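Local coordinates for protein luciferase (PDB 1VPR) that catalyses, under pH control, the oxidation of dinoflagellate luciferin, an open-chain tetrapyrrole, by molecular oxygen, releasing blue light, at residues E63-L67 against S221-F225; I166-Q172 against T202-Y206; F38-H44 against S56-L61. Numbering follows the deposited sequence.

Contact 1: residues E63-L67 against S221-F225; sequences ECHEL and SVAKF
No direct hydrogen bond joins E63-L67 to S221-F225; three waters link their polar atoms, beside a CH-pi contact and apolar packing. H65 points its CA-to-CB bond away, and chi1 of -97° brings the ring back over A223, whose CB lies 3.5 Å from the ring centroid and 2° off its normal. Near the C-terminal end of helix 57-65, E66 N bonds to E63 O (3.2 Å) and L67 N to C64 O (3.1 Å); L67 is then extended. S221-F225 is a turn: F225 N bonds to S221 O (2.9 Å), and S221 OG (chi1 t) accepts from A223 N (3.0 Å), an ST turn. Here the helical bundle domain meets the loop between strands 215-219 and 229-233 of the catalytic beta barrel. Backbones are closest at C64 and A223 (CA-CA 4.9 Å), with C64 CB 3.8 Å from A223 CB; L67 CD1 is 4.1 Å from V222 CG2. Water 1 links C64 O (2.9 Å), L67 O (2.8 Å) and S221 OG (2.9 Å), water 2 joins H65 O (2.9 Å) and ND1 (2.8 Å) to S221 OG (2.8 Å), and water 3 spans L67 O (2.8 Å) and V222 N (3.1 Å). H65 NE2 bonds to Q172 OE1.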
ATOM      1  N   GLU A  63     -13.355 -11.453   2.738  1.00 23.66           N
ATOM      2  CA  GLU A  63     -13.456 -11.500   4.178  1.00 24.78           C
ATOM      3  C   GLU A  63     -12.233 -10.845   4.822  1.00 23.14           C
ATOM      4  O   GLU A  63     -12.349 -10.220   5.868  1.00 22.46           O
ATOM      5  CB  GLU A  63     -13.596 -12.939   4.657  1.00 25.11           C
ATOM      6  CG  GLU A  63     -13.929 -13.055   6.127  1.00 29.50           C
ATOM      7  CD  GLU A  63     -14.156 -14.500   6.531  1.00 30.82           C
ATOM      8  OE1 GLU A  63     -13.249 -15.114   7.136  1.00 32.34           O
ATOM      9  OE2 GLU A  63     -15.245 -15.021   6.217  1.00 34.83           O
ATOM     10  N   CYS A  64     -11.066 -10.961   4.199  1.00 21.98           N
ATOM     11  CA  CYS A  64      -9.882 -10.344   4.785  1.00 21.72           C
ATOM     12  C   CYS A  64      -9.952  -8.833   4.721  1.00 21.52           C
ATOM     13  O   CYS A  64      -9.269  -8.146   5.487  1.00 21.71           O
ATOM     14  CB  CYS A  64      -8.605 -10.824   4.095  1.00 24.61           C
ATOM     15  SG  CYS A  64      -8.132 -12.519   4.520  1.00 27.55           S
ATOM     16  N   HIS A  65     -10.769  -8.307   3.809  1.00 21.74           N
ATOM     17  CA  HIS A  65     -10.907  -6.859   3.682  1.00 23.92           C
ATOM     18  C   HIS A  65     -11.552  -6.258   4.932  1.00 26.25           C
ATOM     19  O   HIS A  65     -11.272  -5.112   5.307  1.00 27.33           O
ATOM     20  CB  HIS A  65     -11.714  -6.516   2.425  1.00 22.00           C
ATOM     21  CG  HIS A  65     -10.848  -6.174   1.259  1.00 22.37           C
ATOM     22  ND1 HIS A  65      -9.986  -5.094   1.278  1.00 20.60           N
ATOM     23  CD2 HIS A  65     -10.606  -6.831   0.096  1.00 21.68           C
ATOM     24  CE1 HIS A  65      -9.240  -5.112   0.183  1.00 19.67           C
ATOM     25  NE2 HIS A  65      -9.596  -6.154  -0.549  1.00 23.85           N
ATOM     26  N   GLU A  66     -12.379  -7.058   5.601  1.00 25.51           N
ATOM     27  CA  GLU A  66     -13.063  -6.618   6.811  1.00 26.34           C
ATOM     28  C   GLU A  66     -12.160  -6.621   8.058  1.00 25.75           C
ATOM     29  O   GLU A  66     -12.597  -6.263   9.154  1.00 27.67           O
ATOM     30  CB  GLU A  66     -14.308  -7.496   7.046  1.00 25.41           C
ATOM     31  N   LEU A  67     -10.898  -6.994   7.895  1.00 23.43           N
ATOM     32  CA  LEU A  67      -9.984  -7.036   9.030  1.00 24.60           C
ATOM     33  C   LEU A  67      -9.200  -5.743   9.264  1.00 25.53           C
ATOM     34  O   LEU A  67      -8.670  -5.149   8.312  1.00 27.50           O
ATOM     35  CB  LEU A  67      -8.965  -8.171   8.849  1.00 22.22           C
ATOM     36  CG  LEU A  67      -9.453  -9.618   8.719  1.00 22.66           C
ATOM     37  CD1 LEU A  67      -8.312 -10.505   8.196  1.00 19.76           C
ATOM     38  CD2 LEU A  67      -9.941 -10.110  10.076  1.00 20.76           C
ATOM     39  N   SER A 221      -4.355  -2.687   4.573  1.00 16.05           N
ATOM     40  CA  SER A 221      -5.114  -3.934   4.479  1.00 16.27           C
ATOM     41  C   SER A 221      -4.290  -5.187   4.239  1.00 17.23           C
ATOM     42  O   SER A 221      -3.477  -5.244   3.295  1.00 16.93           O
ATOM     43  CB  SER A 221      -6.159  -3.812   3.364  1.00 19.84           C
ATOM     44  OG  SER A 221      -6.824  -5.048   3.114  1.00 22.74           O
ATOM     45  N   VAL A 222      -4.508  -6.203   5.074  1.00 17.29           N
ATOM     46  CA  VAL A 222      -3.804  -7.470   4.891  1.00 16.72           C
ATOM     47  C   VAL A 222      -4.497  -8.293   3.793  1.00 16.74           C
ATOM     48  O   VAL A 222      -4.044  -9.369   3.418  1.00 17.38           O
ATOM     49  CB  VAL A 222      -3.696  -8.269   6.207  1.00 17.40           C
ATOM     50  CG1 VAL A 222      -2.668  -7.584   7.115  1.00 16.98           C
ATOM     51  CG2 VAL A 222      -5.059  -8.362   6.908  1.00 16.94           C
ATOM     52  N   ALA A 223      -5.589  -7.771   3.255  1.00 16.91           N
ATOM     53  CA  ALA A 223      -6.251  -8.458   2.164  1.00 16.33           C
ATOM     54  C   ALA A 223      -5.398  -8.204   0.917  1.00 18.46           C
ATOM     55  O   ALA A 223      -5.480  -8.947  -0.074  1.00 19.70           O
ATOM     56  CB  ALA A 223      -7.632  -7.887   1.958  1.00 15.64           C
ATOM     57  N   LYS A 224      -4.568  -7.161   0.973  1.00 15.50           N
ATOM     58  CA  LYS A 224      -3.724  -6.773  -0.165  1.00 14.50           C
ATOM     59  C   LYS A 224      -2.219  -6.906   0.100  1.00 13.84           C
ATOM     60  O   LYS A 224      -1.471  -7.462  -0.715  1.00 15.10           O
ATOM     61  CB  LYS A 224      -4.049  -5.316  -0.556  1.00 15.02           C
ATOM     62  CG  LYS A 224      -5.522  -5.074  -0.919  1.00 17.65           C
ATOM     63  CD  LYS A 224      -5.894  -3.588  -1.113  1.00 15.84           C
ATOM     64  CE  LYS A 224      -4.985  -2.883  -2.127  1.00 17.31           C
ATOM     65  NZ  LYS A 224      -5.082  -3.438  -3.515  1.00 12.13           N
ATOM     66  N   PHE A 225      -1.781  -6.386   1.240  1.00 13.22           N
ATOM     67  CA  PHE A 225      -0.379  -6.417   1.626  1.00 13.82           C
ATOM     68  C   PHE A 225      -0.092  -7.512   2.652  1.00 16.26           C
ATOM     69  O   PHE A 225      -0.844  -7.673   3.632  1.00 16.23           O
ATOM     70  CB  PHE A 225       0.026  -5.044   2.201  1.00 11.54           C
ATOM     71  CG  PHE A 225      -0.178  -3.906   1.233  1.00 11.08           C
ATOM     72  CD1 PHE A 225      -1.352  -3.152   1.252  1.00 12.53           C
ATOM     73  CD2 PHE A 225       0.772  -3.645   0.251  1.00 12.20           C
ATOM     74  CE1 PHE A 225      -1.580  -2.158   0.297  1.00 13.37           C
ATOM     75  CE2 PHE A 225       0.558  -2.658  -0.711  1.00 12.23           C
ATOM     76  CZ  PHE A 225      -0.616  -1.914  -0.689  1.00 12.55           C
TER
HETATM   77  O   HOH W   1      -7.595  -5.844   5.778  1.00 28.87           O
HETATM   78  O   HOH W   2      -9.262  -3.774   3.662  1.00 26.22           O
HETATM   79  O   HOH W   3      -5.926  -5.432   7.669  1.00 41.55           O

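Contact 2: residues I166-Q172 against T202-Y206; sequences ITVSGGQ and TGGMY
Four direct hydrogen bonds tie I166-Q172 to T202-Y206, the shortest from T167 OG1 (chi1 m) to G204 O at 2.6 Å. Q172 N donates to G203 O (2.8 Å, 168°) and G203 N to G170 O (2.9 Å, 163°), which bridges the backbones at G171 and G203, CA-CA 4.4 Å. T167 N reaches M205 O at 3.0 Å (161°), and water 4 adds a second link between T167 O (2.9 Å) and M205 O (2.7 Å). I166 and Y206 form an antiparallel non-hydrogen-bonded pair, CA-CA 4.5 Å, so strand 206-212 starts beside the end of strand 163-169. Between these neighbouring barrel strands the chain runs through helices 172-181 and 187-197, an insertion that resembles the helix-turn-helix between the first two strands of fatty acid binding proteins, consistent with calycin membership. On its other side, strand 163-169 ends in a classic beta bulge, V168 and S169 both opposite F302. G170 (phi/psi 85/15) then turns the chain out of the strand toward helix 172-181. Around these bonds, I166 CD1 (chi1 and chi2 m) packs 3.9 Å from Y206 CB, and T202 CB 3.4 Å from G170 O. The side chain of M205, a selenomethionine, starts away from I166-Q172 but curls back (chi1 m, chi2 -29°) to place SE 4.3 Å from G171 CA; an ideal CB on G171 would lie a tight 3.0 Å from SE.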
ATOM      1  N   ILE A 166     -10.897   6.173   6.116  1.00 14.35           N
ATOM      2  CA  ILE A 166     -11.766   5.132   5.588  1.00 14.42           C
ATOM      3  C   ILE A 166     -11.991   5.326   4.088  1.00 14.33           C
ATOM      4  O   ILE A 166     -12.396   6.396   3.627  1.00 13.33           O
ATOM      5  CB  ILE A 166     -13.136   5.133   6.324  1.00 13.02           C
ATOM      6  CG1 ILE A 166     -12.957   4.653   7.763  1.00 13.93           C
ATOM      7  CG2 ILE A 166     -14.150   4.265   5.575  1.00 14.28           C
ATOM      8  CD1 ILE A 166     -12.364   3.238   7.879  1.00 17.58           C
ATOM      9  N   THR A 167     -11.733   4.269   3.331  1.00 14.94           N
ATOM     10  CA  THR A 167     -11.897   4.288   1.885  1.00 14.74           C
ATOM     11  C   THR A 167     -13.340   4.526   1.460  1.00 14.98           C
ATOM     12  O   THR A 167     -14.263   3.800   1.898  1.00 14.10           O
ATOM     13  CB  THR A 167     -11.445   2.960   1.286  1.00 15.78           C
ATOM     14  OG1 THR A 167     -10.109   2.679   1.727  1.00 16.71           O
ATOM     15  CG2 THR A 167     -11.509   3.015  -0.239  1.00 13.02           C
ATOM     16  N   VAL A 168     -13.538   5.510   0.583  1.00 11.44           N
ATOM     17  CA  VAL A 168     -14.879   5.804   0.109  1.00 13.39           C
ATOM     18  C   VAL A 168     -14.984   5.657  -1.406  1.00 14.42           C
ATOM     19  O   VAL A 168     -16.063   5.750  -1.985  1.00 16.11           O
ATOM     20  CB  VAL A 168     -15.378   7.217   0.592  1.00 13.88           C
ATOM     21  CG1 VAL A 168     -15.606   7.184   2.104  1.00 13.25           C
ATOM     22  CG2 VAL A 168     -14.360   8.326   0.227  1.00 17.53           C
ATOM     23  N   SER A 169     -13.865   5.394  -2.057  1.00 16.40           N
ATOM     24  CA  SER A 169     -13.903   5.183  -3.498  1.00 18.04           C
ATOM     25  C   SER A 169     -12.646   4.489  -3.955  1.00 18.47           C
ATOM     26  O   SER A 169     -11.545   4.810  -3.500  1.00 18.63           O
ATOM     27  CB  SER A 169     -14.048   6.498  -4.262  1.00 17.66           C
ATOM     28  OG  SER A 169     -14.013   6.226  -5.657  1.00 22.11           O
ATOM     29  N   GLY A 170     -12.819   3.522  -4.852  1.00 16.47           N
ATOM     30  CA  GLY A 170     -11.676   2.806  -5.384  1.00 16.44           C
ATOM     31  C   GLY A 170     -11.223   1.640  -4.540  1.00 16.98           C
ATOM     32  O   GLY A 170     -10.117   1.135  -4.740  1.00 17.46           O
ATOM     33  N   GLY A 171     -12.055   1.207  -3.599  1.00 16.70           N
ATOM     34  CA  GLY A 171     -11.684   0.080  -2.775  1.00 17.29           C
ATOM     35  C   GLY A 171     -11.660  -1.210  -3.573  1.00 19.63           C
ATOM     36  O   GLY A 171     -12.495  -1.430  -4.486  1.00 19.18           O
ATOM     37  N   GLN A 172     -10.721  -2.087  -3.235  1.00 17.76           N
ATOM     38  CA  GLN A 172     -10.617  -3.351  -3.953  1.00 17.28           C
ATOM     39  C   GLN A 172     -11.807  -4.268  -3.754  1.00 18.85           C
ATOM     40  O   GLN A 172     -12.157  -5.014  -4.664  1.00 21.64           O
ATOM     41  CB  GLN A 172      -9.348  -4.108  -3.566  1.00 18.41           C
ATOM     42  CG  GLN A 172      -9.151  -5.384  -4.385  1.00 20.41           C
ATOM     43  CD  GLN A 172      -8.033  -6.251  -3.863  1.00 20.80           C
ATOM     44  OE1 GLN A 172      -7.896  -6.458  -2.651  1.00 22.65           O
ATOM     45  NE2 GLN A 172      -7.224  -6.776  -4.774  1.00 20.97           N
ATOM     46  N   THR A 202      -5.725  -0.168  -6.244  1.00 15.09           N
ATOM     47  CA  THR A 202      -7.016  -0.047  -5.564  1.00 13.40           C
ATOM     48  C   THR A 202      -6.692   0.098  -4.085  1.00 13.81           C
ATOM     49  O   THR A 202      -5.559  -0.116  -3.679  1.00 13.35           O
ATOM     50  CB  THR A 202      -7.938  -1.290  -5.739  1.00 13.10           C
ATOM     51  OG1 THR A 202      -7.259  -2.471  -5.293  1.00 14.46           O
ATOM     52  CG2 THR A 202      -8.319  -1.453  -7.187  1.00 14.27           C
ATOM     53  N   GLY A 203      -7.679   0.451  -3.266  1.00 14.23           N
ATOM     54  CA  GLY A 203      -7.359   0.586  -1.862  1.00 16.39           C
ATOM     55  C   GLY A 203      -7.867  -0.535  -0.973  1.00 17.23           C
ATOM     56  O   GLY A 203      -8.685  -1.380  -1.383  1.00 15.59           O
ATOM     57  N   GLY A 204      -7.345  -0.557   0.251  1.00 18.18           N
ATOM     58  CA  GLY A 204      -7.824  -1.510   1.227  1.00 19.12           C
ATOM     59  C   GLY A 204      -9.059  -0.765   1.708  1.00 20.76           C
ATOM     60  O   GLY A 204      -9.447   0.246   1.089  1.00 19.06           O
HETATM   61  N   MSE A 205      -9.686  -1.191   2.796  1.00 20.07           N
HETATM   62  CA  MSE A 205     -10.870  -0.461   3.223  1.00 24.25           C
HETATM   63  C   MSE A 205     -10.518   0.676   4.175  1.00 20.03           C
HETATM   64  O   MSE A 205     -11.360   1.529   4.475  1.00 16.59           O
HETATM   65  CB  MSE A 205     -11.908  -1.412   3.850  1.00 34.19           C
HETATM   66  CG  MSE A 205     -12.643  -2.343   2.825  1.00 47.75           C
HETATM   67 SE   MSE A 205     -12.898  -1.683   0.924  1.00 68.35          SE
HETATM   68  CE  MSE A 205     -14.534  -0.630   1.081  1.00 59.79           C
ATOM     69  N   TYR A 206      -9.251   0.730   4.590  1.00 18.72           N
ATOM     70  CA  TYR A 206      -8.796   1.757   5.522  1.00 15.60           C
ATOM     71  C   TYR A 206      -7.288   1.950   5.514  1.00 15.72           C
ATOM     72  O   TYR A 206      -6.544   1.209   4.874  1.00 17.27           O
ATOM     73  CB  TYR A 206      -9.141   1.328   6.942  1.00 15.25           C
ATOM     74  CG  TYR A 206      -8.245   0.193   7.426  1.00 17.04           C
ATOM     75  CD1 TYR A 206      -8.471  -1.118   7.032  1.00 18.01           C
ATOM     76  CD2 TYR A 206      -7.131   0.448   8.221  1.00 18.58           C
ATOM     77  CE1 TYR A 206      -7.604  -2.157   7.422  1.00 20.18           C
ATOM     78  CE2 TYR A 206      -6.254  -0.577   8.609  1.00 19.53           C
ATOM     79  CZ  TYR A 206      -6.495  -1.870   8.207  1.00 20.28           C
ATOM     80  OH  TYR A 206      -5.627  -2.874   8.577  1.00 23.87           O
TER
HETATM   81  O   HOH W   4     -13.939   1.463   3.548  1.00 19.53           O

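Contact 3: residues F38-H44 against S56-L61; sequences FHEDGLH and SGFHYL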
ATOM      1  N   PHE A  38      -3.310 -19.980  -2.027  1.00 35.38           N
ATOM      2  CA  PHE A  38      -4.409 -19.999  -2.985  1.00 37.31           C
ATOM      3  C   PHE A  38      -4.210 -21.144  -3.957  1.00 39.89           C
ATOM      4  O   PHE A  38      -3.093 -21.344  -4.438  1.00 40.74           O
ATOM      5  CB  PHE A  38      -4.447 -18.698  -3.786  1.00 35.04           C
ATOM      6  CG  PHE A  38      -4.685 -17.481  -2.955  1.00 30.70           C
ATOM      7  CD1 PHE A  38      -3.680 -16.542  -2.777  1.00 30.66           C
ATOM      8  CD2 PHE A  38      -5.920 -17.273  -2.353  1.00 30.92           C
ATOM      9  CE1 PHE A  38      -3.902 -15.405  -2.006  1.00 28.85           C
ATOM     10  CE2 PHE A  38      -6.159 -16.146  -1.581  1.00 29.10           C
ATOM     11  CZ  PHE A  38      -5.141 -15.207  -1.409  1.00 29.15           C
ATOM     12  N   HIS A  39      -5.288 -21.872  -4.254  1.00 41.14           N
ATOM     13  CA  HIS A  39      -5.233 -22.995  -5.190  1.00 43.39           C
ATOM     14  C   HIS A  39      -4.154 -22.730  -6.237  1.00 43.95           C
ATOM     15  O   HIS A  39      -4.051 -21.615  -6.771  1.00 44.98           O
ATOM     16  CB  HIS A  39      -6.596 -23.191  -5.877  1.00 43.27           C
ATOM     17  N   GLU A  40      -3.347 -23.750  -6.518  1.00 44.65           N
ATOM     18  CA  GLU A  40      -2.270 -23.630  -7.494  1.00 43.60           C
ATOM     19  C   GLU A  40      -2.708 -22.866  -8.743  1.00 43.45           C
ATOM     20  O   GLU A  40      -1.976 -22.010  -9.249  1.00 45.42           O
ATOM     21  CB  GLU A  40      -1.765 -25.027  -7.883  1.00 44.01           C
ATOM     22  N   ASP A  41      -3.914 -23.155  -9.222  1.00 43.44           N
ATOM     23  CA  ASP A  41      -4.434 -22.526 -10.434  1.00 44.57           C
ATOM     24  C   ASP A  41      -4.635 -20.996 -10.392  1.00 44.78           C
ATOM     25  O   ASP A  41      -4.109 -20.263 -11.241  1.00 46.21           O
ATOM     26  CB  ASP A  41      -5.745 -23.227 -10.848  1.00 44.23           C
ATOM     27  N   GLY A  42      -5.397 -20.512  -9.416  1.00 43.97           N
ATOM     28  CA  GLY A  42      -5.640 -19.080  -9.312  1.00 40.89           C
ATOM     29  C   GLY A  42      -6.685 -18.776  -8.256  1.00 39.01           C
ATOM     30  O   GLY A  42      -7.192 -19.682  -7.591  1.00 38.76           O
ATOM     31  N   LEU A  43      -7.026 -17.505  -8.094  1.00 38.03           N
ATOM     32  CA  LEU A  43      -8.011 -17.156  -7.080  1.00 37.12           C
ATOM     33  C   LEU A  43      -9.433 -17.558  -7.426  1.00 37.91           C
ATOM     34  O   LEU A  43     -10.317 -17.532  -6.573  1.00 37.46           O
ATOM     35  CB  LEU A  43      -7.943 -15.666  -6.764  1.00 34.55           C
ATOM     36  CG  LEU A  43      -6.939 -15.401  -5.637  1.00 33.51           C
ATOM     37  CD1 LEU A  43      -5.504 -15.599  -6.140  1.00 31.95           C
ATOM     38  CD2 LEU A  43      -7.150 -13.999  -5.102  1.00 32.79           C
ATOM     39  N   HIS A  44      -9.649 -17.933  -8.681  1.00 40.59           N
ATOM     40  CA  HIS A  44     -10.965 -18.360  -9.137  1.00 42.50           C
ATOM     41  C   HIS A  44     -11.317 -19.726  -8.552  1.00 43.08           C
ATOM     42  O   HIS A  44     -12.492 -20.061  -8.393  1.00 42.84           O
ATOM     43  CB  HIS A  44     -11.002 -18.439 -10.671  1.00 43.94           C
ATOM     44  CG  HIS A  44      -9.924 -19.300 -11.263  1.00 46.44           C
ATOM     45  ND1 HIS A  44     -10.155 -20.166 -12.312  1.00 47.95           N
ATOM     46  CD2 HIS A  44      -8.603 -19.400 -10.981  1.00 46.67           C
ATOM     47  CE1 HIS A  44      -9.025 -20.760 -12.651  1.00 47.41           C
ATOM     48  NE2 HIS A  44      -8.066 -20.314 -11.858  1.00 47.79           N
ATOM     49  N   SER A  56     -14.064 -19.400  -3.302  1.00 33.04           N
ATOM     50  CA  SER A  56     -12.927 -19.027  -4.137  1.00 31.96           C
ATOM     51  C   SER A  56     -11.916 -18.220  -3.340  1.00 30.44           C
ATOM     52  O   SER A  56     -12.186 -17.804  -2.222  1.00 29.58           O
ATOM     53  CB  SER A  56     -13.386 -18.191  -5.338  1.00 31.15           C
ATOM     54  OG  SER A  56     -13.735 -16.865  -4.941  1.00 29.91           O
ATOM     55  N   GLY A  57     -10.748 -18.001  -3.927  1.00 29.72           N
ATOM     56  CA  GLY A  57      -9.743 -17.207  -3.251  1.00 29.65           C
ATOM     57  C   GLY A  57     -10.259 -15.785  -3.089  1.00 30.09           C
ATOM     58  O   GLY A  57      -9.934 -15.103  -2.112  1.00 30.37           O
ATOM     59  N   PHE A  58     -11.052 -15.328  -4.056  1.00 28.37           N
ATOM     60  CA  PHE A  58     -11.613 -13.986  -3.995  1.00 27.92           C
ATOM     61  C   PHE A  58     -12.519 -13.857  -2.783  1.00 28.52           C
ATOM     62  O   PHE A  58     -12.549 -12.806  -2.150  1.00 31.01           O
ATOM     63  CB  PHE A  58     -12.400 -13.661  -5.267  1.00 26.35           C
ATOM     64  CG  PHE A  58     -11.529 -13.390  -6.470  1.00 24.76           C
ATOM     65  CD1 PHE A  58     -11.542 -14.248  -7.563  1.00 24.18           C
ATOM     66  CD2 PHE A  58     -10.713 -12.269  -6.513  1.00 25.16           C
ATOM     67  CE1 PHE A  58     -10.757 -13.994  -8.681  1.00 25.90           C
ATOM     68  CE2 PHE A  58      -9.916 -11.997  -7.626  1.00 22.59           C
ATOM     69  CZ  PHE A  58      -9.936 -12.858  -8.715  1.00 26.05           C
ATOM     70  N   HIS A  59     -13.263 -14.918  -2.461  1.00 28.85           N
ATOM     71  CA  HIS A  59     -14.143 -14.886  -1.299  1.00 26.37           C
ATOM     72  C   HIS A  59     -13.332 -14.755  -0.016  1.00 26.15           C
ATOM     73  O   HIS A  59     -13.795 -14.159   0.964  1.00 23.70           O
ATOM     74  CB  HIS A  59     -15.005 -16.143  -1.226  1.00 28.85           C
ATOM     75  CG  HIS A  59     -16.081 -16.183  -2.259  1.00 30.22           C
ATOM     76  ND1 HIS A  59     -15.818 -16.381  -3.598  1.00 30.35           N
ATOM     77  CD2 HIS A  59     -17.414 -15.967  -2.163  1.00 31.03           C
ATOM     78  CE1 HIS A  59     -16.945 -16.277  -4.281  1.00 31.41           C
ATOM     79  NE2 HIS A  59     -17.928 -16.027  -3.432  1.00 30.65           N
ATOM     80  N   TYR A  60     -12.129 -15.322  -0.013  1.00 23.59           N
ATOM     81  CA  TYR A  60     -11.270 -15.238   1.162  1.00 23.45           C
ATOM     82  C   TYR A  60     -10.795 -13.784   1.291  1.00 23.60           C
ATOM     83  O   TYR A  60     -10.803 -13.199   2.379  1.00 22.78           O
ATOM     84  CB  TYR A  60     -10.062 -16.155   1.002  1.00 23.33           C
ATOM     85  CG  TYR A  60      -9.040 -16.016   2.112  1.00 24.62           C
ATOM     86  CD1 TYR A  60      -9.314 -16.457   3.412  1.00 24.56           C
ATOM     87  CD2 TYR A  60      -7.779 -15.464   1.850  1.00 24.22           C
ATOM     88  CE1 TYR A  60      -8.347 -16.351   4.422  1.00 23.81           C
ATOM     89  CE2 TYR A  60      -6.807 -15.362   2.845  1.00 23.03           C
ATOM     90  CZ  TYR A  60      -7.095 -15.802   4.123  1.00 25.36           C
ATOM     91  OH  TYR A  60      -6.131 -15.687   5.100  1.00 25.42           O
ATOM     92  N   LEU A  61     -10.372 -13.211   0.171  1.00 24.36           N
ATOM     93  CA  LEU A  61      -9.909 -11.829   0.161  1.00 25.05           C
ATOM     94  C   LEU A  61     -11.026 -10.888   0.626  1.00 24.69           C
ATOM     95  O   LEU A  61     -10.779  -9.939   1.372  1.00 24.15           O
ATOM     96  CB  LEU A  61      -9.438 -11.434  -1.246  1.00 24.52           C
ATOM     97  CG  LEU A  61      -8.202 -12.154  -1.778  1.00 25.97           C
ATOM     98  CD1 LEU A  61      -7.798 -11.506  -3.094  1.00 27.33           C
ATOM     99  CD2 LEU A  61      -7.064 -12.082  -0.755  1.00 22.78           C
TER
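L43 is the apolar centre, its CB pointing at helix 57-65. Its CD2 lies 3.3 Å from L61 CD1, and its CB sits over one face of the F58 ring, 3.9 Å from the centroid and 13° off the normal, a CH-pi contact. F38, five residues earlier, adds a second aromatic group: F38 CZ is 3.7 Å from L61 CD2, F38 CE2 3.9 Å from Y60 CD2, and F38 CD2 3.9 Å from G57 CA. The close approach depends on the absence of a side chain at G57, since an ideal CB there would fall 2.9 Å from L43 CG and 3.0 Å from F38 CD2. The backbones accordingly come together at L43 and G57, CA-CA 4.2 Å. Structurally this is a loop folded against the first turn of a helix, with S56 at the N-cap position; a short antiparallel hairpin, strands 47-49 and 52-54, connects the two segments within the helical bundle domain. The carbonyl of L43 serves the helix N-terminus from outside, accepting from G57 N at 2.7 Å (131°) and, weakly, from F58 N at 3.4 Å (145°), two amides that have no preceding helical turn to bond to. Within the helix segment, S56 OG and H59 ND1 are hydrogen-bonded at 2.5 Å, the donor unassigned. Farther out, H44 turns its CA-to-CB bond away from the helix and its ND1 bonds to L185 O, while Y60, whose CD2 meets F38, bonds through its OH to H34 NE2 and N28 ND2.

All three contacts are largely buried, but the centres of contacts 1 and 2 lie about 12 and 11 Å from the chain's centre, that of contact 3 about 21 Å. Contacts 1 and 3 use opposite ends of helix 57-65: its N-terminus is met by a backbone carbonyl and large apolar side chains, its C-terminal end by waters plus apolar and CH-pi contacts. Contact 2, within the catalytic domain, relies on direct hydrogen bonds, mostly backbone to backbone. Contact 1 joins the two domains and touches contact 2 through probable hydrogen bonds, H65 NE2 to Q172 OE1 (2.7 Å) and K224 NZ to T202 OG1 (3.0 Å). Its link to contact 3 is packing (A223 O to L61 CD2, 3.6 Å).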